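Local coordinates for uncharacterized protein NMB1681 (Neisseria meningitidis, PDB 3MW6) that probably binds RNA, as a FinO-like RNA chaperone of the ProQ/FinO family, at residues Thr20-Ile34 with Leu59-Leu71. Residues are numbered along the deposited sequence; the frame is centred on the assembly and turned at random. Where two conformers were deposited one is given.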
loop_
_atom_site.group_PDB
_atom_site.type_symbol
_atom_site.label_atom_id
_atom_site.label_comp_id
_atom_site.label_asym_id
_atom_site.label_seq_id
_atom_site.Cartn_x
_atom_site.Cartn_y
_atom_site.Cartn_z
ATOM N N THR A 20 25.959 1.933 16.112
ATOM C CA THR A 20 24.804 1.126 15.705
ATOM C C THR A 20 24.283 0.224 16.824
ATOM O O THR A 20 23.224 -0.378 16.686
ATOM C CB THR A 20 25.105 0.238 14.471
ATOM O OG1 THR A 20 25.983 -0.815 14.857
ATOM C CG2 THR A 20 25.754 1.044 13.348
HETATM N N MSE A 21 25.033 0.125 17.918
HETATM C CA MSE A 21 24.625 -0.674 19.072
HETATM C C MSE A 21 23.394 -0.079 19.746
HETATM O O MSE A 21 22.683 -0.761 20.483
HETATM C CB MSE A 21 25.759 -0.778 20.096
HETATM C CG MSE A 21 26.999 -1.501 19.611
HETATM SE SE MSE A 21 26.695 -3.374 19.189
HETATM C CE MSE A 21 26.098 -3.273 17.330
ATOM N N SER A 22 23.160 1.205 19.522
ATOM C CA SER A 22 21.949 1.831 20.032
ATOM C C SER A 22 20.849 1.719 18.983
ATOM O O SER A 22 21.024 2.141 17.840
ATOM C CB SER A 22 22.208 3.293 20.407
ATOM O OG SER A 22 21.006 4.037 20.483
ATOM N N LYS A 23 19.722 1.147 19.385
ATOM C CA LYS A 23 18.558 0.952 18.521
ATOM C C LYS A 23 18.024 2.289 17.994
ATOM O O LYS A 23 17.749 2.454 16.801
ATOM C CB LYS A 23 17.453 0.230 19.310
ATOM C CG LYS A 23 16.602 -0.741 18.497
ATOM C CD LYS A 23 15.649 -1.552 19.383
ATOM C CE LYS A 23 14.384 -0.772 19.745
ATOM N NZ LYS A 23 13.451 -1.571 20.599
ATOM N N LYS A 24 17.857 3.242 18.905
ATOM C CA LYS A 24 17.402 4.574 18.526
ATOM C C LYS A 24 18.402 5.234 17.569
ATOM O O LYS A 24 18.021 5.877 16.589
ATOM C CB LYS A 24 17.215 5.447 19.768
ATOM C CG LYS A 24 17.256 6.931 19.462
ATOM C CD LYS A 24 16.926 7.771 20.680
ATOM C CE LYS A 24 16.702 9.222 20.282
ATOM N NZ LYS A 24 16.024 9.994 21.361
ATOM N N LYS A 25 19.688 5.068 17.856
ATOM C CA LYS A 25 20.714 5.671 17.025
ATOM C C LYS A 25 20.834 4.945 15.681
ATOM O O LYS A 25 20.927 5.594 14.636
ATOM C CB LYS A 25 22.050 5.725 17.766
ATOM C CG LYS A 25 23.190 6.355 16.963
ATOM C CD LYS A 25 22.950 7.833 16.662
ATOM C CE LYS A 25 24.117 8.409 15.850
ATOM N NZ LYS A 25 24.076 9.898 15.713
ATOM N N GLN A 26 20.794 3.610 15.693
ATOM C CA GLN A 26 20.797 2.869 14.426
ATOM C C GLN A 26 19.611 3.254 13.523
ATOM O O GLN A 26 19.747 3.326 12.298
ATOM C CB GLN A 26 20.829 1.349 14.630
ATOM C CG GLN A 26 20.983 0.628 13.289
ATOM C CD GLN A 26 21.205 -0.872 13.398
ATOM O OE1 GLN A 26 21.049 -1.592 12.407
ATOM N NE2 GLN A 26 21.584 -1.354 14.593
ATOM N N THR A 27 18.456 3.508 14.137
ATOM C CA THR A 27 17.246 3.897 13.396
ATOM C C THR A 27 17.346 5.269 12.712
ATOM O O THR A 27 16.914 5.434 11.573
ATOM C CB THR A 27 16.005 3.859 14.294
ATOM O OG1 THR A 27 15.868 2.542 14.842
ATOM C CG2 THR A 27 14.757 4.205 13.496
ATOM N N GLU A 28 17.916 6.252 13.398
ATOM C CA GLU A 28 18.176 7.528 12.757
ATOM C C GLU A 28 19.181 7.355 11.621
ATOM O O GLU A 28 19.014 7.935 10.551
ATOM C CB GLU A 28 18.696 8.547 13.764
ATOM C CG GLU A 28 17.630 9.075 14.690
ATOM C CD GLU A 28 18.208 9.628 15.972
ATOM O OE1 GLU A 28 19.452 9.686 16.078
ATOM O OE2 GLU A 28 17.423 9.995 16.875
HETATM N N MSE A 29 20.219 6.556 11.844
HETATM C CA MSE A 29 21.260 6.399 10.830
HETATM C C MSE A 29 20.690 5.762 9.564
HETATM O O MSE A 29 21.085 6.122 8.444
HETATM C CB MSE A 29 22.438 5.558 11.350
HETATM C CG MSE A 29 23.298 6.206 12.443
HETATM SE SE MSE A 29 24.372 4.880 13.432
HETATM C CE MSE A 29 25.745 4.538 12.067
ATOM N N ILE A 30 19.764 4.818 9.745
ATOM C CA ILE A 30 19.203 4.077 8.621
ATOM C C ILE A 30 18.355 4.988 7.754
ATOM O O ILE A 30 18.436 4.954 6.522
ATOM C CB ILE A 30 18.342 2.895 9.077
ATOM C CG1 ILE A 30 19.227 1.838 9.741
ATOM C CG2 ILE A 30 17.610 2.292 7.890
ATOM C CD1 ILE A 30 18.466 0.677 10.334
ATOM N N ALA A 31 17.545 5.802 8.417
ATOM C CA ALA A 31 16.660 6.745 7.748
ATOM C C ALA A 31 17.475 7.771 6.974
ATOM O O ALA A 31 17.230 7.995 5.788
ATOM C CB ALA A 31 15.742 7.434 8.769
ATOM N N ASP A 32 18.468 8.367 7.630
ATOM C CA ASP A 32 19.348 9.335 6.955
ATOM C C ASP A 32 20.050 8.689 5.762
ATOM O O ASP A 32 20.111 9.264 4.679
ATOM C CB ASP A 32 20.383 9.926 7.918
ATOM C CG ASP A 32 19.757 10.799 8.997
ATOM O OD1 ASP A 32 18.544 11.121 8.911
ATOM O OD2 ASP A 32 20.491 11.162 9.941
ATOM N N HIS A 33 20.566 7.482 5.946
ATOM C CA HIS A 33 21.160 6.789 4.813
ATOM C C HIS A 33 20.160 6.690 3.658
ATOM O O HIS A 33 20.440 7.105 2.543
ATOM C CB HIS A 33 21.674 5.393 5.194
ATOM C CG HIS A 33 22.292 4.660 4.044
ATOM N ND1 HIS A 33 23.628 4.764 3.729
ATOM C CD2 HIS A 33 21.746 3.861 3.096
ATOM C CE1 HIS A 33 23.884 4.043 2.651
ATOM N NE2 HIS A 33 22.759 3.482 2.249
ATOM N N ILE A 34 18.980 6.157 3.943
ATOM C CA ILE A 34 17.992 5.867 2.909
ATOM C C ILE A 34 17.447 7.110 2.204
ATOM O O ILE A 34 17.334 7.133 0.976
ATOM C CB ILE A 34 16.824 5.024 3.488
ATOM C CG1 ILE A 34 17.190 3.535 3.468
ATOM C CG2 ILE A 34 15.554 5.279 2.733
ATOM C CD1 ILE A 34 16.332 2.700 4.387
ATOM N N LEU A 59 21.814 -3.096 2.449
ATOM C CA LEU A 59 22.327 -2.505 3.684
ATOM C C LEU A 59 22.698 -3.568 4.716
ATOM O O LEU A 59 22.017 -3.709 5.730
ATOM C CB LEU A 59 21.293 -1.555 4.298
ATOM C CG LEU A 59 20.666 -0.480 3.411
ATOM C CD1 LEU A 59 19.677 0.352 4.218
ATOM C CD2 LEU A 59 21.733 0.391 2.836
ATOM N N PRO A 60 23.780 -4.322 4.466
ATOM C CA PRO A 60 24.123 -5.366 5.437
ATOM C C PRO A 60 24.707 -4.783 6.728
ATOM O O PRO A 60 24.759 -5.477 7.743
ATOM C CB PRO A 60 25.152 -6.224 4.690
ATOM C CG PRO A 60 25.702 -5.326 3.629
ATOM C CD PRO A 60 24.578 -4.414 3.234
ATOM N N GLN A 61 25.113 -3.520 6.693
ATOM C CA GLN A 61 25.691 -2.873 7.875
ATOM C C GLN A 61 24.652 -2.492 8.936
ATOM O O GLN A 61 24.988 -1.858 9.937
ATOM C CB GLN A 61 26.520 -1.636 7.482
ATOM C CG GLN A 61 25.721 -0.448 6.965
ATOM C CD GLN A 61 25.366 -0.563 5.490
ATOM O OE1 GLN A 61 24.962 -1.624 5.008
ATOM N NE2 GLN A 61 25.522 0.531 4.767
ATOM N N TYR A 62 23.399 -2.879 8.703
ATOM C CA TYR A 62 22.281 -2.490 9.548
ATOM C C TYR A 62 21.364 -3.685 9.791
ATOM O O TYR A 62 21.252 -4.570 8.939
ATOM C CB TYR A 62 21.469 -1.360 8.892
ATOM C CG TYR A 62 22.182 -0.031 8.774
ATOM C CD1 TYR A 62 22.777 0.571 9.880
ATOM C CD2 TYR A 62 22.232 0.640 7.553
ATOM C CE1 TYR A 62 23.424 1.809 9.763
ATOM C CE2 TYR A 62 22.856 1.869 7.425
ATOM C CZ TYR A 62 23.452 2.449 8.528
ATOM O OH TYR A 62 24.072 3.671 8.382
ATOM N N ASP A 63 20.701 -3.693 10.946
ATOM C CA ASP A 63 19.815 -4.794 11.334
ATOM C C ASP A 63 18.548 -4.804 10.503
ATOM O O ASP A 63 17.859 -3.784 10.414
ATOM C CB ASP A 63 19.449 -4.685 12.820
ATOM C CG ASP A 63 20.657 -4.851 13.723
ATOM O OD1 ASP A 63 21.449 -5.782 13.480
ATOM O OD2 ASP A 63 20.823 -4.053 14.670
ATOM N N ALA A 64 18.244 -5.954 9.898
ATOM C CA ALA A 64 17.035 -6.112 9.082
ATOM C C ALA A 64 15.783 -5.636 9.801
ATOM O O ALA A 64 14.870 -5.102 9.179
ATOM C CB ALA A 64 16.855 -7.564 8.646
ATOM N N ALA A 65 15.726 -5.829 11.113
ATOM C CA ALA A 65 14.517 -5.466 11.840
ATOM C C ALA A 65 14.344 -3.957 11.924
ATOM O O ALA A 65 13.228 -3.460 11.857
ATOM C CB ALA A 65 14.492 -6.096 13.243
ATOM N N LEU A 66 15.438 -3.225 12.092
ATOM C CA LEU A 66 15.310 -1.781 12.218
ATOM C C LEU A 66 15.089 -1.170 10.840
ATOM O O LEU A 66 14.497 -0.099 10.717
ATOM C CB LEU A 66 16.528 -1.177 12.908
ATOM C CG LEU A 66 16.760 -1.655 14.343
ATOM C CD1 LEU A 66 17.943 -0.935 14.965
ATOM C CD2 LEU A 66 15.516 -1.458 15.199
ATOM N N ILE A 67 15.551 -1.862 9.804
ATOM C CA ILE A 67 15.262 -1.460 8.431
ATOM C C ILE A 67 13.750 -1.554 8.154
ATOM O O ILE A 67 13.139 -0.626 7.608
ATOM C CB ILE A 67 16.093 -2.276 7.398
ATOM C CG1 ILE A 67 17.578 -1.898 7.500
ATOM C CG2 ILE A 67 15.640 -1.984 5.984
ATOM C CD1 ILE A 67 18.517 -2.764 6.666
ATOM N N ALA A 68 13.146 -2.665 8.560
ATOM C CA ALA A 68 11.718 -2.858 8.370
ATOM C C ALA A 68 10.940 -1.767 9.105
ATOM O O ALA A 68 9.937 -1.278 8.613
ATOM C CB ALA A 68 11.301 -4.251 8.864
ATOM N N ARG A 69 11.420 -1.393 10.287
ATOM C CA ARG A 69 10.793 -0.360 11.103
ATOM C C ARG A 69 10.827 1.002 10.396
ATOM O O ARG A 69 9.830 1.714 10.340
ATOM C CB ARG A 69 11.507 -0.283 12.462
ATOM C CG ARG A 69 10.772 0.510 13.527
ATOM C CD ARG A 69 11.647 0.775 14.758
ATOM N NE ARG A 69 11.682 -0.342 15.701
ATOM C CZ ARG A 69 12.237 -0.277 16.909
ATOM N NH1 ARG A 69 12.794 0.855 17.322
ATOM N NH2 ARG A 69 12.236 -1.337 17.704
ATOM N N VAL A 70 11.990 1.367 9.864
ATOM C CA VAL A 70 12.137 2.631 9.132
ATOM C C VAL A 70 11.241 2.636 7.895
ATOM O O VAL A 70 10.506 3.587 7.639
ATOM C CB VAL A 70 13.598 2.878 8.730
ATOM C CG1 VAL A 70 13.700 4.102 7.802
ATOM C CG2 VAL A 70 14.451 3.066 9.978
ATOM N N LEU A 71 11.277 1.540 7.155
ATOM C CA LEU A 71 10.395 1.381 6.027
ATOM C C LEU A 71 8.919 1.539 6.423
ATOM O O LEU A 71 8.158 2.213 5.710
ATOM C CB LEU A 71 10.643 0.040 5.348
ATOM C CG LEU A 71 9.663 -0.189 4.205
ATOM C CD1 LEU A 71 9.826 0.912 3.112
ATOM C CD2 LEU A 71 9.836 -1.580 3.634
#
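The amide of Gln26 grips Asp63 twice, a worked example of one side chain fastening two helices together. Gln26 OE1 accepts from Asp63 N at 2.6 Å, an almost straight bond (173°) with the donor lying almost in line with the side-chain carbonyl, while Gln26 NE2 reaches Asp63 OD2 at 2.8 Å from above the carboxylate plane. With CG anti to the backbone N (chi1 -174°) and the chain extended beyond it, the amide spans the gap to Asp63, at the N-cap position of helix 64-76. Gln26 NE2 also donates to Thr20 O, 2.8 Å away, so three bonds fix the amide's rotation and tie in Thr20, ahead of helix 23-37.

Beside this polar grip, Ile30 lays CG1 over one face of the Tyr62 ring, a CH-pi contact 3.8 Å from the centroid, and Gln61 CG lies against the opposite face. Ile30 CD1 reaches on to Leu66 CB (3.7 Å). Farther along, Val70 CG2 meets Thr27 CG2 at 3.7 Å. Beyond them, Leu55 of helix 51-58 backs both Ile34 and Ile67. The whole is a helix pair crossing at -60°, with Leu66 as a knob among Lys23, Gln26, Thr27 and Ile30, within the mainly helical ProQ/FinO domain.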